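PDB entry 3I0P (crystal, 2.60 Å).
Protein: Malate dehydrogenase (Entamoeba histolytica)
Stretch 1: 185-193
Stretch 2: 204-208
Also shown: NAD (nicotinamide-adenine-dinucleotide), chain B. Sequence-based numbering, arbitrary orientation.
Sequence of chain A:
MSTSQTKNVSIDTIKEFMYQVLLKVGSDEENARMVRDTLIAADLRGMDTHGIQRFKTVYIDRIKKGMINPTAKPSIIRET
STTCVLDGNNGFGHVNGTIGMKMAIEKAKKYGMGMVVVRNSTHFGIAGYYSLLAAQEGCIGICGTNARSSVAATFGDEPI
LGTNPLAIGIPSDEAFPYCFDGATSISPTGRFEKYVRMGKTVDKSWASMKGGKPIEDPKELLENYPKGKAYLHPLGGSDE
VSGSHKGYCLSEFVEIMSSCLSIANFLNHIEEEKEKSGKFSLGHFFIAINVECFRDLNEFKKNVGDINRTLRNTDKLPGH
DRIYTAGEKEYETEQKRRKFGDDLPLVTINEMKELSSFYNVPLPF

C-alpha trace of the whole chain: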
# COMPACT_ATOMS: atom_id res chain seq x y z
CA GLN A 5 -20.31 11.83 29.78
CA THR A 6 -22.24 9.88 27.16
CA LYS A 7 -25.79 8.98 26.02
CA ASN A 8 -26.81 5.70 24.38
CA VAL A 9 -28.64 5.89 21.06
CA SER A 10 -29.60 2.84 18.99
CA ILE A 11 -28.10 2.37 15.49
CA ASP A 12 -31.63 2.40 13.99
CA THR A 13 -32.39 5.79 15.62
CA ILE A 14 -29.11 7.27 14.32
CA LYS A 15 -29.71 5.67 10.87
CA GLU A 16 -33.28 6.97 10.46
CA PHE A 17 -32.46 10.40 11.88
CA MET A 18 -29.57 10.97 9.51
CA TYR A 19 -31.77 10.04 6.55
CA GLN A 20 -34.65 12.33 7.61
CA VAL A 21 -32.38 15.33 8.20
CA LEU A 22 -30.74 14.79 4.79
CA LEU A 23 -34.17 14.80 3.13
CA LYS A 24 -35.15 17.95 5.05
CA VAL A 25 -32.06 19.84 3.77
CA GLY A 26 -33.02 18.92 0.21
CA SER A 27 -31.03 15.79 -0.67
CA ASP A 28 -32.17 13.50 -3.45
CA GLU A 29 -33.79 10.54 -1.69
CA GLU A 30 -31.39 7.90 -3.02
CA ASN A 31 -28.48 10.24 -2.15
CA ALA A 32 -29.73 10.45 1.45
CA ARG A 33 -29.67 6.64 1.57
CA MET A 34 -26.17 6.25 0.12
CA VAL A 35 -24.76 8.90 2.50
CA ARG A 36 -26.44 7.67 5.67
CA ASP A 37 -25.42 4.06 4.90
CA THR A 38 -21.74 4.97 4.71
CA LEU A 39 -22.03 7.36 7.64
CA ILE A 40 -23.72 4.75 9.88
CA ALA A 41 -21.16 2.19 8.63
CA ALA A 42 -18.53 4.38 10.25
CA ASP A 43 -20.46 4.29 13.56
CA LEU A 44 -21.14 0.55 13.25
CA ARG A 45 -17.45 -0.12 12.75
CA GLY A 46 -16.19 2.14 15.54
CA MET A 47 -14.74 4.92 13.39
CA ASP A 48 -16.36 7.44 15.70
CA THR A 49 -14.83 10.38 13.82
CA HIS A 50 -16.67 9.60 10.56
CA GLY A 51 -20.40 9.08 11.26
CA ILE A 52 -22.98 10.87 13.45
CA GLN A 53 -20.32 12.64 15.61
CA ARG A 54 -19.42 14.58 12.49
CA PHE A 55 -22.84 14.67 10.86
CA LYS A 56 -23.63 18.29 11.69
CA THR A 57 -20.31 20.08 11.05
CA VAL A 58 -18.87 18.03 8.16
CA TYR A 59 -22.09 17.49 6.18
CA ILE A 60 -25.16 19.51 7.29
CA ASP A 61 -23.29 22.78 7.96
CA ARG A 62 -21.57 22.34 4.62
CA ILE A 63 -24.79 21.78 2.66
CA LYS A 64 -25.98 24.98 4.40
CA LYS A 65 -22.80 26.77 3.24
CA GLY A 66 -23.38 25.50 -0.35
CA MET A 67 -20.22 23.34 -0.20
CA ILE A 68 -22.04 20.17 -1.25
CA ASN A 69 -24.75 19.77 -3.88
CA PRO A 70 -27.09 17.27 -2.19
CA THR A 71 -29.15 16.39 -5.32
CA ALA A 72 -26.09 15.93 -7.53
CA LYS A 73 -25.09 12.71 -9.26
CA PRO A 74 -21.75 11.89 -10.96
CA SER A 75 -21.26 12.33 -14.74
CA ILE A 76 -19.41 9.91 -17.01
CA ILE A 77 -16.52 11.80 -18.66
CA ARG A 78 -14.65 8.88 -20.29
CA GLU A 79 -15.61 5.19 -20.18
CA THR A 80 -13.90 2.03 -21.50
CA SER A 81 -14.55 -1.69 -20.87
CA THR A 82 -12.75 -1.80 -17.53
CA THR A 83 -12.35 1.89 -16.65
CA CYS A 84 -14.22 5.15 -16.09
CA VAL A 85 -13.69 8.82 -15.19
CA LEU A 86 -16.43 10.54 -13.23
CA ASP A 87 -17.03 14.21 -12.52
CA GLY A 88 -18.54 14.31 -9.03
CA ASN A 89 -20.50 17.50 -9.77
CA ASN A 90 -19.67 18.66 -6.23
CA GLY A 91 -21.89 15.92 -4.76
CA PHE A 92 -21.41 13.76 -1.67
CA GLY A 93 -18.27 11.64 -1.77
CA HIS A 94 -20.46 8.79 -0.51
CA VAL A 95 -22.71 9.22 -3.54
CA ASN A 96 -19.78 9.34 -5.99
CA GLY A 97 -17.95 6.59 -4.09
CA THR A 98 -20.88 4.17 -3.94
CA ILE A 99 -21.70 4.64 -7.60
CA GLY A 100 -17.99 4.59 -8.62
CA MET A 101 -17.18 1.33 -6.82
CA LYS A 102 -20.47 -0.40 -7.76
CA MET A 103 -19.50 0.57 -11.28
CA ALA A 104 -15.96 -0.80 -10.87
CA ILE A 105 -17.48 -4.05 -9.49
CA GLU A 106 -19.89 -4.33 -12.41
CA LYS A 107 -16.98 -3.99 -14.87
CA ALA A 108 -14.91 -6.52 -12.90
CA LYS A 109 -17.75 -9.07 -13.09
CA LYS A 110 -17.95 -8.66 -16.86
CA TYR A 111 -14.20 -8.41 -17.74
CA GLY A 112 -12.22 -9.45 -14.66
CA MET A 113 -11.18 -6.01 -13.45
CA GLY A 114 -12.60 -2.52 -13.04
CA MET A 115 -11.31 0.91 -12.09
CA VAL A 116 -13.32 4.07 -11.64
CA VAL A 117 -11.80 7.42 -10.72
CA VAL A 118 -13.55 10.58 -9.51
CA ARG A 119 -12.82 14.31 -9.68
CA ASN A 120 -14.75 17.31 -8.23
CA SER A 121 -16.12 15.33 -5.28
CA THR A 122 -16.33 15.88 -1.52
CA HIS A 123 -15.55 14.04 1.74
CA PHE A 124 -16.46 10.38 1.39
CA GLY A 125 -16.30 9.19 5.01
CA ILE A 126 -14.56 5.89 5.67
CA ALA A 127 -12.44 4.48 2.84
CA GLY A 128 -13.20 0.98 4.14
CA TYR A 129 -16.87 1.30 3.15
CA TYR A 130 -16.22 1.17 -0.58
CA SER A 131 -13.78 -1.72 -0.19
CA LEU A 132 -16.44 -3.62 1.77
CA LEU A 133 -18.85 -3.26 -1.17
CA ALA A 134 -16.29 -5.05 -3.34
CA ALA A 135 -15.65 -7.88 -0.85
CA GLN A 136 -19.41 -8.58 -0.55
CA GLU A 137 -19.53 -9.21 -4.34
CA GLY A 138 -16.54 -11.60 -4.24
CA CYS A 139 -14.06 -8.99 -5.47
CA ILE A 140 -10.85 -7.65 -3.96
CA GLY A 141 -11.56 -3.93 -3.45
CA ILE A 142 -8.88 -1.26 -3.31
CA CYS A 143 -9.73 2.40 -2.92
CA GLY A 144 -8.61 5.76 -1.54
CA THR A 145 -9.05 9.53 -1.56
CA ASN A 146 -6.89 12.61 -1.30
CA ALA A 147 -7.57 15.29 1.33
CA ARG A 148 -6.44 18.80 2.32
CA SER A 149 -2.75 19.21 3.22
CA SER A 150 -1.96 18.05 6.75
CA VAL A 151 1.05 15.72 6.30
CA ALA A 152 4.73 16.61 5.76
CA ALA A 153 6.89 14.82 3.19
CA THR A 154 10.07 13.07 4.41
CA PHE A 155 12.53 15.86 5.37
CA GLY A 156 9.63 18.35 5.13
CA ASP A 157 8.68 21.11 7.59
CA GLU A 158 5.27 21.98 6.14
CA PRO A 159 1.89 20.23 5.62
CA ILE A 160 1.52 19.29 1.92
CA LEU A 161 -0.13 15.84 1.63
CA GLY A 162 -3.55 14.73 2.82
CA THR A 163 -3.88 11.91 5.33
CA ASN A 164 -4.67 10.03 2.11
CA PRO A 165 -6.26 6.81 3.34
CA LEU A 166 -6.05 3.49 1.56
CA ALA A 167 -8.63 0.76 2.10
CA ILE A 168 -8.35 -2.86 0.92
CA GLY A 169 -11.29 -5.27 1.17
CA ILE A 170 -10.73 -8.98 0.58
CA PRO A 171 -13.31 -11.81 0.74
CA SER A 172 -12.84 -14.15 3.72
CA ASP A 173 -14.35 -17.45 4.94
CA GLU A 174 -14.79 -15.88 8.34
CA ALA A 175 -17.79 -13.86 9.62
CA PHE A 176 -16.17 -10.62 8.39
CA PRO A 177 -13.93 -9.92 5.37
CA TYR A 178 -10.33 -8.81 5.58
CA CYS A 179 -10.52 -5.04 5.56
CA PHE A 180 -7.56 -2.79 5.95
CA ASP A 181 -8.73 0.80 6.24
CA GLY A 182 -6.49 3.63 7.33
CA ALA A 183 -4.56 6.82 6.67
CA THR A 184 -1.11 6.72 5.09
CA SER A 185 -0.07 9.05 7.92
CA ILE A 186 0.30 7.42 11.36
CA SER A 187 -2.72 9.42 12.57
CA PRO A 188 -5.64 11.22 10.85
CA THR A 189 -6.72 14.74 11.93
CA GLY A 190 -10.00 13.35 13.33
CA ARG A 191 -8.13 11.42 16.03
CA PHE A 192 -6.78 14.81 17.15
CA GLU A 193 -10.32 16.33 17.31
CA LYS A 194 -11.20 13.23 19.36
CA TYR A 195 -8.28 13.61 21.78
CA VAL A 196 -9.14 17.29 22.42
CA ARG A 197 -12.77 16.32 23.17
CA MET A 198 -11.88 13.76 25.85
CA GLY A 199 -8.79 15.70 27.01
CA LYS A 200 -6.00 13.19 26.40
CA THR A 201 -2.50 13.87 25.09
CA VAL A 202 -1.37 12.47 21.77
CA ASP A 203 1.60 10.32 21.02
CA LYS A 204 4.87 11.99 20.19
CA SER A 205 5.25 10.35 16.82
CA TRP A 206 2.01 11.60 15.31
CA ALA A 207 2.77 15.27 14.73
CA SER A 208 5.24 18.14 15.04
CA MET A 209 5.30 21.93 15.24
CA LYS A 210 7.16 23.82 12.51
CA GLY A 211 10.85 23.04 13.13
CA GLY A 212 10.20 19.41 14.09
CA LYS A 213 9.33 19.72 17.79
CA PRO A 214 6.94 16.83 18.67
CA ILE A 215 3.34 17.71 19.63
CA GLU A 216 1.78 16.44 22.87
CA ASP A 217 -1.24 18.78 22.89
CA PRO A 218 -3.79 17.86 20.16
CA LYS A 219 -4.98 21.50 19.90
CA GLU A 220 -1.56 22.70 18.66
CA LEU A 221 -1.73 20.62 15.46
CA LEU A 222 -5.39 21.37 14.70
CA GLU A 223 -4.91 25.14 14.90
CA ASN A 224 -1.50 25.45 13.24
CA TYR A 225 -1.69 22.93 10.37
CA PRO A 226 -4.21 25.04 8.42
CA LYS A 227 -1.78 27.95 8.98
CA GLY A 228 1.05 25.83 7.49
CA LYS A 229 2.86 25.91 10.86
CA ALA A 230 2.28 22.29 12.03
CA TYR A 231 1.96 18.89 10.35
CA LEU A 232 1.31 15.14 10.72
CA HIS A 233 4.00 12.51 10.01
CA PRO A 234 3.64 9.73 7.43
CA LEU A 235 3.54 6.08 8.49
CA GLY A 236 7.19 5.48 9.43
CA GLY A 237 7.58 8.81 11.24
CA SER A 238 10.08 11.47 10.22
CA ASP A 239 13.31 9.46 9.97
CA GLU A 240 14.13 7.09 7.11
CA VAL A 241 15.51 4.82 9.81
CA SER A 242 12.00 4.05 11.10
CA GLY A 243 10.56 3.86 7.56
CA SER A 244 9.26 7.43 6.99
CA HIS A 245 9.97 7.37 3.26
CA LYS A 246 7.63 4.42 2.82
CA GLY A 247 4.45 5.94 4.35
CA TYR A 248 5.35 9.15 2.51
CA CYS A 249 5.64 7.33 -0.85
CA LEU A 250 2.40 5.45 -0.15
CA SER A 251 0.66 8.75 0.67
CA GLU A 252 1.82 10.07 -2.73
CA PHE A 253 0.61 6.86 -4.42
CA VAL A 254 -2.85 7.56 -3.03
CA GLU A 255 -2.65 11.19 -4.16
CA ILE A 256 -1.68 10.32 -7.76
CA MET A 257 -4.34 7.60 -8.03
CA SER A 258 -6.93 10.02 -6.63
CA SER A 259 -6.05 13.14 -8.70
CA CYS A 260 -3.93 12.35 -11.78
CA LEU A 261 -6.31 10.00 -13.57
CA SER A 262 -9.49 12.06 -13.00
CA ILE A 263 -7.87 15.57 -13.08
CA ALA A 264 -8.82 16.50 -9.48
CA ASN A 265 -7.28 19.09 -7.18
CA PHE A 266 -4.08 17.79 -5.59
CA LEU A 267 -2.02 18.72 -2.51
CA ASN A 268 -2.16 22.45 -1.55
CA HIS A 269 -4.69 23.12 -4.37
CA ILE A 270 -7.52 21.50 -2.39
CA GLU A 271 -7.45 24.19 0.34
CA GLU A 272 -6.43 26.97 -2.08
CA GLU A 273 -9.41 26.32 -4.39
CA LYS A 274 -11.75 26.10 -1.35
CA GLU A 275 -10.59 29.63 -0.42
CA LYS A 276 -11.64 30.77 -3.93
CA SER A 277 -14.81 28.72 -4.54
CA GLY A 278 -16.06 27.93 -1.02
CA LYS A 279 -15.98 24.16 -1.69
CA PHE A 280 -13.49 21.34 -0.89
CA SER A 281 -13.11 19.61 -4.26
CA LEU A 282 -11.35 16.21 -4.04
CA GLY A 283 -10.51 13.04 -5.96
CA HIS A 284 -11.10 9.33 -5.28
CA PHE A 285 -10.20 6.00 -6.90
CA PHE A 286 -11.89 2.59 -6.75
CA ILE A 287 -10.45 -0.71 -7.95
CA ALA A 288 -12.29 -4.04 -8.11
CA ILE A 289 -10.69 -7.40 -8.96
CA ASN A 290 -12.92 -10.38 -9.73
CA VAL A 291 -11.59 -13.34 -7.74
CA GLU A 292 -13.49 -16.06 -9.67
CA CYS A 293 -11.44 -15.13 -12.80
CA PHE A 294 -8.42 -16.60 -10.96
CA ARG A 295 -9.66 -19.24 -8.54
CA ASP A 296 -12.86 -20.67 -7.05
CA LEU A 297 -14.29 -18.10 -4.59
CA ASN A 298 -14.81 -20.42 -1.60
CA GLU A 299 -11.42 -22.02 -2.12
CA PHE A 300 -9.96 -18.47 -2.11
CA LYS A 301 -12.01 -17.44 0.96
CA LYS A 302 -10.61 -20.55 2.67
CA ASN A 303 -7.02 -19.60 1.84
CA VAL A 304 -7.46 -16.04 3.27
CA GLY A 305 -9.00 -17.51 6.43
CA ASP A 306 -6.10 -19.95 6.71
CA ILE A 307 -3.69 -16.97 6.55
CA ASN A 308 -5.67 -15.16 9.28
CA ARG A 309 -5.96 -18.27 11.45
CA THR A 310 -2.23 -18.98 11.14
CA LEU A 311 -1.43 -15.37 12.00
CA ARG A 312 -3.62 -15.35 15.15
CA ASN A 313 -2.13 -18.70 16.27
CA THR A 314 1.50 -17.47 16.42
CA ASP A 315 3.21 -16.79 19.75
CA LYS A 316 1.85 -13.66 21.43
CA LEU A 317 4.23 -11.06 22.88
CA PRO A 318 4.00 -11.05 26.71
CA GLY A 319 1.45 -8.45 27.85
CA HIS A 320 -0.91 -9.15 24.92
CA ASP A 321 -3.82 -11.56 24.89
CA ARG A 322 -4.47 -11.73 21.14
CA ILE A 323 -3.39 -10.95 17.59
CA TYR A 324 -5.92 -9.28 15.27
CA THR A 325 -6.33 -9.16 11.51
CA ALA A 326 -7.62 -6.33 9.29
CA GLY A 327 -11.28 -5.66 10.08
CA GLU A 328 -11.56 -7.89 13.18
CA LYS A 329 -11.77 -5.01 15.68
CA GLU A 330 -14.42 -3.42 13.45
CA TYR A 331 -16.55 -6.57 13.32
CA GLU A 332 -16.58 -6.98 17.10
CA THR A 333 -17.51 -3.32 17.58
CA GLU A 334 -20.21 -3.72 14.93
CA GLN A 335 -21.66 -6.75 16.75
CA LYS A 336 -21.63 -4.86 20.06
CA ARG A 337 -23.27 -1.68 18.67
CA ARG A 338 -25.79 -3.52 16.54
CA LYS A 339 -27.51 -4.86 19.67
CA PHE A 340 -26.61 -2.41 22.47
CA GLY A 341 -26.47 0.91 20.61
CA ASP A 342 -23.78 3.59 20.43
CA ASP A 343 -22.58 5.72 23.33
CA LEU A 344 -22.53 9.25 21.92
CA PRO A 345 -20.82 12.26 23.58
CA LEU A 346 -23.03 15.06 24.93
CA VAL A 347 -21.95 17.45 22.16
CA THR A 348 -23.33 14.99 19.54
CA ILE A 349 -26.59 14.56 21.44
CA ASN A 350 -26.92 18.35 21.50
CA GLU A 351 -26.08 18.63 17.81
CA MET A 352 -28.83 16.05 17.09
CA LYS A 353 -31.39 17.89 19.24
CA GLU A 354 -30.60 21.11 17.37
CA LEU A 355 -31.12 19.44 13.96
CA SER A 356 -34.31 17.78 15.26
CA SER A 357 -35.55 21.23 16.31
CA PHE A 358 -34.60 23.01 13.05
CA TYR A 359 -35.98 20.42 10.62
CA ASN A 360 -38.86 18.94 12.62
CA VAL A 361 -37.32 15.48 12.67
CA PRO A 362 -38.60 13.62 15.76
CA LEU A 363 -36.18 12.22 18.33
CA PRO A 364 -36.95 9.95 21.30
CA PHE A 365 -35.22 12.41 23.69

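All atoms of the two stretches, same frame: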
# COMPACT_ATOMS: atom_id res chain seq x y z
N SER A 185 -0.74 8.46 6.76
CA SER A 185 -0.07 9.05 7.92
C SER A 185 -0.36 8.17 9.14
O SER A 185 -1.37 7.45 9.17
CB SER A 185 -0.57 10.48 8.16
OG SER A 185 -1.97 10.49 8.37
N ILE A 186 0.52 8.21 10.15
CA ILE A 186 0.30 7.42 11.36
C ILE A 186 -1.10 7.69 11.93
O ILE A 186 -1.86 6.77 12.22
CB ILE A 186 1.40 7.65 12.45
CG1 ILE A 186 2.79 7.32 11.89
CG2 ILE A 186 1.08 6.83 13.71
CD1 ILE A 186 3.95 7.55 12.85
N SER A 187 -1.42 8.98 12.08
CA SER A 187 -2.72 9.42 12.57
C SER A 187 -3.44 10.31 11.55
O SER A 187 -2.80 11.04 10.79
CB SER A 187 -2.55 10.17 13.90
OG SER A 187 -3.75 10.82 14.29
N PRO A 188 -4.79 10.22 11.51
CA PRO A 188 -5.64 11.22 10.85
C PRO A 188 -5.91 12.44 11.75
O PRO A 188 -5.65 12.39 12.95
CB PRO A 188 -6.93 10.45 10.56
CG PRO A 188 -6.97 9.39 11.59
CD PRO A 188 -5.56 9.00 11.86
N THR A 189 -6.42 13.52 11.16
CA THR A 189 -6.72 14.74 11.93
C THR A 189 -7.87 14.50 12.91
O THR A 189 -7.88 15.04 14.02
CB THR A 189 -7.10 15.92 11.02
OG1 THR A 189 -8.31 15.60 10.33
CG2 THR A 189 -6.01 16.21 10.01
N GLY A 190 -8.84 13.68 12.51
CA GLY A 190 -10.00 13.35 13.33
C GLY A 190 -9.69 12.74 14.68
O GLY A 190 -10.43 12.95 15.65
N ARG A 191 -8.60 11.98 14.76
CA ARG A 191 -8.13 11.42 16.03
C ARG A 191 -7.69 12.55 16.97
O ARG A 191 -7.83 12.44 18.19
CB ARG A 191 -7.00 10.42 15.80
CG ARG A 191 -6.80 9.42 16.93
CD ARG A 191 -5.55 8.58 16.73
NE ARG A 191 -5.58 7.81 15.48
CZ ARG A 191 -4.60 7.01 15.06
NH1 ARG A 191 -3.49 6.85 15.78
NH2 ARG A 191 -4.73 6.35 13.92
N PHE A 192 -7.16 13.62 16.39
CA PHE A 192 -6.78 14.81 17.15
C PHE A 192 -8.01 15.56 17.71
O PHE A 192 -8.02 15.92 18.89
CB PHE A 192 -5.88 15.73 16.32
CG PHE A 192 -4.42 15.33 16.35
CD1 PHE A 192 -3.97 14.19 15.70
CD2 PHE A 192 -3.49 16.12 17.03
CE1 PHE A 192 -2.62 13.82 15.74
CE2 PHE A 192 -2.14 15.76 17.07
CZ PHE A 192 -1.71 14.62 16.43
N GLU A 193 -9.04 15.75 16.88
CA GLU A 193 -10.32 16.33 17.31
C GLU A 193 -10.92 15.51 18.46
O GLU A 193 -11.53 16.06 19.37
CB GLU A 193 -11.33 16.34 16.15
CG GLU A 193 -10.86 17.00 14.85
CD GLU A 193 -11.36 18.43 14.67
OE1 GLU A 193 -10.68 19.21 13.95
OE2 GLU A 193 -12.43 18.77 15.22
N LYS A 204 3.82 11.10 20.64
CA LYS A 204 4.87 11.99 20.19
C LYS A 204 5.22 11.83 18.74
O LYS A 204 5.76 12.72 18.15
CB LYS A 204 6.12 11.72 20.99
N SER A 205 4.92 10.67 18.19
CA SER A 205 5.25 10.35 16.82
C SER A 205 4.25 10.89 15.82
O SER A 205 4.58 11.03 14.68
CB SER A 205 5.42 8.85 16.62
OG SER A 205 4.31 8.13 17.07
N TRP A 206 3.05 11.20 16.24
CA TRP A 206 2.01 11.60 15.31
C TRP A 206 2.22 12.93 14.59
O TRP A 206 1.96 13.06 13.43
CB TRP A 206 0.66 11.58 15.99
CG TRP A 206 0.34 10.29 16.56
CD1 TRP A 206 1.03 9.17 16.43
CD2 TRP A 206 -0.77 9.98 17.37
NE1 TRP A 206 0.44 8.17 17.10
CE2 TRP A 206 -0.68 8.65 17.69
CE3 TRP A 206 -1.84 10.71 17.85
CZ2 TRP A 206 -1.60 8.03 18.47
CZ3 TRP A 206 -2.75 10.09 18.60
CH2 TRP A 206 -2.63 8.78 18.92
N ALA A 207 2.70 13.92 15.29
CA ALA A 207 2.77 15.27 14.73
C ALA A 207 3.92 16.10 15.29
O ALA A 207 4.56 15.72 16.27
CB ALA A 207 1.44 15.98 14.93
N SER A 208 4.17 17.24 14.65
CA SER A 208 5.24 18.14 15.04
C SER A 208 4.88 19.59 14.73
O SER A 208 4.12 19.86 13.79
CB SER A 208 6.56 17.76 14.36
OG SER A 208 7.10 16.58 14.92
PA NAD B . -6.34 3.02 12.41
O1A NAD B . -7.51 3.06 13.36
O2A NAD B . -4.99 3.40 12.93
O5B NAD B . -6.29 1.52 11.82
C5B NAD B . -7.48 0.92 11.29
C4B NAD B . -7.19 -0.34 10.47
O4B NAD B . -6.15 -1.13 11.06
C3B NAD B . -8.38 -1.27 10.39
O3B NAD B . -8.33 -1.97 9.13
C2B NAD B . -8.17 -2.23 11.54
O2B NAD B . -8.82 -3.48 11.30
C1B NAD B . -6.67 -2.38 11.53
N9A NAD B . -6.06 -2.72 12.85
C8A NAD B . -6.08 -1.97 13.97
N7A NAD B . -5.39 -2.63 14.93
C5A NAD B . -4.93 -3.78 14.40
C6A NAD B . -4.17 -4.85 14.89
N6A NAD B . -3.72 -4.86 16.17
N1A NAD B . -3.87 -5.89 14.08
C2A NAD B . -4.30 -5.91 12.81
N3A NAD B . -5.02 -4.90 12.31
C4A NAD B . -5.35 -3.83 13.09
O3 NAD B . -6.66 3.86 11.06
PN NAD B . -6.81 5.47 10.87
O1N NAD B . -5.68 5.92 9.98
O2N NAD B . -7.05 6.14 12.20
O5D NAD B . -8.17 5.62 10.03
C5D NAD B . -9.45 5.56 10.68
C4D NAD B . -10.56 5.89 9.69
O4D NAD B . -10.43 7.24 9.22
C3D NAD B . -10.52 5.00 8.45
O3D NAD B . -11.80 4.38 8.31
C2D NAD B . -10.18 5.94 7.29
O2D NAD B . -10.82 5.64 6.04
C1D NAD B . -10.67 7.27 7.81
N1N NAD B . -10.02 8.39 7.15
C2N NAD B . -10.71 9.06 6.19
C3N NAD B . -10.13 10.14 5.53
C7N NAD B . -10.88 10.89 4.46
O7N NAD B . -10.34 11.83 3.90
N7N NAD B . -12.11 10.50 4.14
C4N NAD B . -8.83 10.53 5.87
C5N NAD B . -8.14 9.82 6.85
C6N NAD B . -8.76 8.75 7.49
O HOH W 1 0.46 10.93 11.80

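The contact is organised around one large side chain: Trp206 presents its indole to a loop that turns into a helix, and two pairs of residues in stretch 1, Ile186 with Ser187 and Arg191 with Phe192, pack against it. The backbones come closest at Ser187 and Trp206, whose CA atoms lie 5.9 Å apart. No direct hydrogen bond joins the stretches, so packing carries most of the pairing.

Ser185 makes no contact across the gap but braces the turn, its OG donating to Ser187 O at 2.6 Å. Ile186 then points toward stretch 2. Its CG2 meets Trp206 CD1 at 3.6 Å, giving the five-membered-ring side of the indole an apolar neighbour, while Ile186 CD1 lies 4.0 Å from Ser205 O.

Ser187 works through both backbone and side chain. Its N donates to water 1 at 2.7 Å, and that water lies 3.1 Å from Trp206 O, to which it can donate, so it can bridge two main chains too far apart to bond directly. Ser187 CB sits over the indole face, 4.2 Å from the centroid of the Trp206 five-membered ring, a CH-pi contact. Ser187 OG turns to Pro188 O at 2.8 Å, satisfying the hydroxyl locally as the helix approaches.

Pro188, Thr189 and Gly190 stay clear of stretch 2, and the helix brings Arg191 back. Its guanidinium lies over the same indole face as Ser187 CB. Arg191 CZ is 4.8 Å from the centroid of the Trp206 six-membered ring, a cation-pi contact. Arg191 NH2 also donates to NAD O2N at 2.9 Å, so one charged group links the tryptophan to the cofactor's phosphate.

Phe192 starts sideways, yet its ring reaches across: Phe192 CE1 approaches Trp206 CE3 at 3.8 Å, at the indole edge, and Phe192 CZ meets Ala207 CB at 3.7 Å. The rule is economical: one broad aromatic accepts aliphatic, cationic and aromatic neighbours on different parts of its surface.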